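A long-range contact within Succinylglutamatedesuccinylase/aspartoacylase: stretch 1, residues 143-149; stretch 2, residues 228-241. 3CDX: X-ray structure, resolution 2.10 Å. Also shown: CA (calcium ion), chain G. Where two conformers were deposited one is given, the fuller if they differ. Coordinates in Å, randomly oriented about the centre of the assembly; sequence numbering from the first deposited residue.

Stretch 1 (143-149) DISVDMH
Stretch 2, residues 228-241: IGKRGILNVLKHMG

A β-strand packs antiparallel against an α-helix. The strand around Ile-144 to Met-148 and the helix already under way at Ile-228 run at 177° to each other, and their axes approach to 10.6 Å. The register pairs Ile-144 with Met-240 (CA to CA 8.8 Å), Val-146 with Ile-233 (CA to CA 7.9 Å) and Met-148 with Gly-229 (CA to CA 8.1 Å). No hydrogen bond crosses between the stretches. The contact is apolar packing and buries 326 Å², both sides summed. Ile-144, Val-146, Met-148, Ile-233 and Val-236 are buried; Met-240 is partly exposed. Aliphatic side chains and thioethers suit a contact with no polar partner across it.

The strand is extended, with phi from -142° to -91° and psi from 111° to 147°. Its side chains alternate. Ile-144, Val-146 and Met-148 point toward the helix; Ser-145 points away. The helix is regular, with phi -53° to -73° and psi -37° to -51°; Met-240 has -87°/-5°. Gly-229, Ile-233, Val-236 and Met-240 supply its contact face, spaced three or four residues apart.

Ile-144 is t at chi1 and t at chi2, so its side chain is extended. Its CD1 lies 4.3 Å from Val-236 CG1, and its CG2 lies 3.8 Å from Met-240 CE. Met-240 is m at all three chi angles. This folds the chain so that CE meets the isoleucine. Val-146 and Val-236 are both t at chi1. Val-146 CG2 lies 4.1 Å from Val-236 CG2. These short branched side chains fill the middle of the interface.

Met-148 at m, t, p carries SD toward Ile-233 and turns CE to Gly-229. SD lies 3.6 Å from Ile-233 CG2. With Ile-233 at p and t, CG2 is the branch nearest the sulfur, and CD1 lies farther from it. Met-148 CE lies 3.7 Å from Gly-229 CA. A CB on Gly-229 would point toward the strand and lie only 3.1 Å from Met-148 CE, which is tight. The bare glycine therefore leaves room for the methyl.

The helix closes in a Schellman motif. Gly-241 has phi 77° and psi 25°, a positive phi that favours glycine. The Gly-241 N to Lys-238 O hydrogen bond, 3.0 Å, reaches back into the last turn. Just before it, Met-240 N keeps the usual helical hydrogen bond to Val-236 O, 3.0 Å.

Asp-147 and His-149 lie out of reach of the helix. Asp-147 is t at chi1, and His-149 is m with chi2 -97°. His-149 NE2 donates to Asp-147 OD2 at 2.6 Å. His-149 ND1 binds the calcium ion CA at 2.3 Å.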

# COMPACT_ATOMS: atom_id res chain seq x y z
N ASP A 143 -29.02 -31.17 2.36
CA ASP A 143 -29.43 -31.99 3.49
C ASP A 143 -28.29 -32.09 4.49
O ASP A 143 -28.50 -32.19 5.72
CB ASP A 143 -29.79 -33.37 2.94
CG ASP A 143 -31.05 -33.31 2.09
OD1 ASP A 143 -32.09 -32.97 2.67
OD2 ASP A 143 -30.99 -33.48 0.87
N ILE A 144 -27.06 -32.09 3.96
CA ILE A 144 -25.87 -32.01 4.81
C ILE A 144 -24.80 -31.14 4.14
O ILE A 144 -24.66 -31.16 2.93
CB ILE A 144 -25.32 -33.43 5.16
CG1 ILE A 144 -24.08 -33.32 6.07
CG2 ILE A 144 -25.02 -34.21 3.88
CD1 ILE A 144 -23.55 -34.63 6.52
N SER A 145 -24.03 -30.43 4.96
CA SER A 145 -22.87 -29.66 4.50
C SER A 145 -21.59 -30.07 5.22
O SER A 145 -21.57 -30.24 6.46
CB SER A 145 -23.11 -28.14 4.67
OG SER A 145 -21.88 -27.41 4.84
N VAL A 146 -20.54 -30.26 4.43
CA VAL A 146 -19.17 -30.38 4.93
C VAL A 146 -18.38 -29.16 4.40
O VAL A 146 -18.18 -28.97 3.21
CB VAL A 146 -18.45 -31.71 4.54
CG1 VAL A 146 -17.11 -31.83 5.30
CG2 VAL A 146 -19.36 -32.95 4.85
N ASP A 147 -18.01 -28.28 5.32
CA ASP A 147 -17.26 -27.09 4.98
C ASP A 147 -15.81 -27.34 5.40
O ASP A 147 -15.49 -27.50 6.60
CB ASP A 147 -17.93 -25.83 5.62
CG ASP A 147 -17.27 -24.51 5.19
OD1 ASP A 147 -16.71 -24.41 4.05
OD2 ASP A 147 -17.29 -23.60 6.03
N MET A 148 -14.94 -27.46 4.41
CA MET A 148 -13.56 -27.88 4.67
C MET A 148 -12.56 -26.72 4.93
O MET A 148 -12.28 -25.86 4.05
CB MET A 148 -13.09 -28.77 3.51
CG MET A 148 -13.98 -30.04 3.26
SD MET A 148 -13.40 -31.27 2.05
CE MET A 148 -12.15 -32.14 2.95
N HIS A 149 -12.00 -26.73 6.13
CA HIS A 149 -11.09 -25.71 6.59
C HIS A 149 -9.78 -26.31 7.07
O HIS A 149 -9.66 -27.55 7.22
CB HIS A 149 -11.76 -24.91 7.74
CG HIS A 149 -12.88 -24.02 7.27
ND1 HIS A 149 -12.71 -22.68 7.01
CD2 HIS A 149 -14.17 -24.31 6.97
CE1 HIS A 149 -13.85 -22.16 6.58
NE2 HIS A 149 -14.76 -23.13 6.56
N ILE A 228 -6.94 -37.70 4.64
CA ILE A 228 -8.09 -37.81 5.53
C ILE A 228 -9.30 -37.07 4.95
O ILE A 228 -10.44 -37.57 4.99
CB ILE A 228 -7.72 -37.36 6.96
CG1 ILE A 228 -6.81 -38.42 7.62
CG2 ILE A 228 -8.95 -37.00 7.82
CD1 ILE A 228 -7.51 -39.75 8.03
N GLY A 229 -9.06 -35.91 4.35
CA GLY A 229 -10.11 -35.16 3.69
C GLY A 229 -10.70 -35.82 2.46
O GLY A 229 -11.91 -35.87 2.30
N LYS A 230 -9.86 -36.35 1.58
CA LYS A 230 -10.34 -37.09 0.41
C LYS A 230 -11.21 -38.30 0.82
O LYS A 230 -12.33 -38.50 0.31
CB LYS A 230 -9.17 -37.61 -0.42
CG LYS A 230 -8.45 -36.58 -1.34
CD LYS A 230 -7.40 -37.28 -2.26
CE LYS A 230 -6.99 -36.40 -3.43
NZ LYS A 230 -6.07 -37.02 -4.45
N ARG A 231 -10.69 -39.13 1.73
CA ARG A 231 -11.49 -40.26 2.26
C ARG A 231 -12.77 -39.78 2.98
O ARG A 231 -13.81 -40.38 2.86
CB ARG A 231 -10.62 -41.14 3.18
CG ARG A 231 -11.28 -42.46 3.63
CD ARG A 231 -10.44 -43.23 4.62
NE ARG A 231 -10.47 -42.64 5.95
CZ ARG A 231 -9.90 -43.19 7.02
NH1 ARG A 231 -9.27 -44.35 6.91
NH2 ARG A 231 -9.98 -42.61 8.19
N GLY A 232 -12.69 -38.69 3.75
CA GLY A 232 -13.82 -38.28 4.59
C GLY A 232 -15.03 -37.89 3.78
O GLY A 232 -16.17 -38.14 4.20
N ILE A 233 -14.80 -37.25 2.63
CA ILE A 233 -15.92 -36.82 1.81
C ILE A 233 -16.60 -37.98 1.09
O ILE A 233 -17.83 -37.98 0.97
CB ILE A 233 -15.60 -35.60 0.88
CG1 ILE A 233 -14.53 -35.92 -0.18
CG2 ILE A 233 -15.19 -34.38 1.75
CD1 ILE A 233 -14.23 -34.72 -1.14
N LEU A 234 -15.81 -38.96 0.64
CA LEU A 234 -16.36 -40.23 0.12
C LEU A 234 -17.17 -40.95 1.19
O LEU A 234 -18.29 -41.36 0.93
CB LEU A 234 -15.25 -41.17 -0.34
CG LEU A 234 -14.54 -40.88 -1.66
CD1 LEU A 234 -13.37 -41.85 -1.81
CD2 LEU A 234 -15.50 -40.95 -2.84
N ASN A 235 -16.58 -41.11 2.38
CA ASN A 235 -17.26 -41.67 3.55
C ASN A 235 -18.57 -40.97 3.87
O ASN A 235 -19.57 -41.61 4.19
CB ASN A 235 -16.38 -41.58 4.80
CG ASN A 235 -15.28 -42.62 4.85
OD1 ASN A 235 -15.17 -43.49 4.00
ND2 ASN A 235 -14.44 -42.51 5.87
N VAL A 236 -18.58 -39.64 3.78
CA VAL A 236 -19.78 -38.91 4.09
C VAL A 236 -20.85 -39.29 3.04
O VAL A 236 -22.02 -39.49 3.39
CB VAL A 236 -19.58 -37.40 4.15
CG1 VAL A 236 -20.89 -36.73 3.90
CG2 VAL A 236 -19.05 -36.98 5.58
N LEU A 237 -20.44 -39.40 1.78
CA LEU A 237 -21.39 -39.76 0.71
C LEU A 237 -21.96 -41.18 0.90
O LEU A 237 -23.14 -41.43 0.59
CB LEU A 237 -20.69 -39.69 -0.64
CG LEU A 237 -20.29 -38.31 -1.17
CD1 LEU A 237 -19.76 -38.43 -2.64
CD2 LEU A 237 -21.42 -37.28 -1.07
N LYS A 238 -21.10 -42.09 1.33
CA LYS A 238 -21.46 -43.46 1.65
C LYS A 238 -22.44 -43.50 2.83
O LYS A 238 -23.48 -44.15 2.74
CB LYS A 238 -20.21 -44.32 1.90
CG LYS A 238 -19.35 -44.47 0.65
CD LYS A 238 -18.08 -45.20 0.95
CE LYS A 238 -17.32 -45.53 -0.31
NZ LYS A 238 -15.90 -45.91 0.07
N HIS A 239 -22.11 -42.77 3.90
CA HIS A 239 -22.96 -42.61 5.06
C HIS A 239 -24.34 -42.13 4.66
O HIS A 239 -25.35 -42.57 5.20
CB HIS A 239 -22.35 -41.60 6.03
CG HIS A 239 -23.23 -41.26 7.20
ND1 HIS A 239 -23.46 -42.15 8.23
CD2 HIS A 239 -23.89 -40.13 7.52
CE1 HIS A 239 -24.24 -41.58 9.13
NE2 HIS A 239 -24.51 -40.35 8.73
N MET A 240 -24.42 -41.23 3.71
CA MET A 240 -25.71 -40.66 3.42
C MET A 240 -26.49 -41.50 2.42
O MET A 240 -27.65 -41.19 2.12
CB MET A 240 -25.56 -39.21 2.95
CG MET A 240 -25.10 -38.28 4.07
SD MET A 240 -26.26 -37.91 5.40
CE MET A 240 -27.48 -37.03 4.42
N GLY A 241 -25.83 -42.55 1.90
CA GLY A 241 -26.40 -43.46 0.91
C GLY A 241 -26.46 -42.92 -0.50
O GLY A 241 -27.28 -43.36 -1.31
CA CA G . -11.00 -21.34 7.80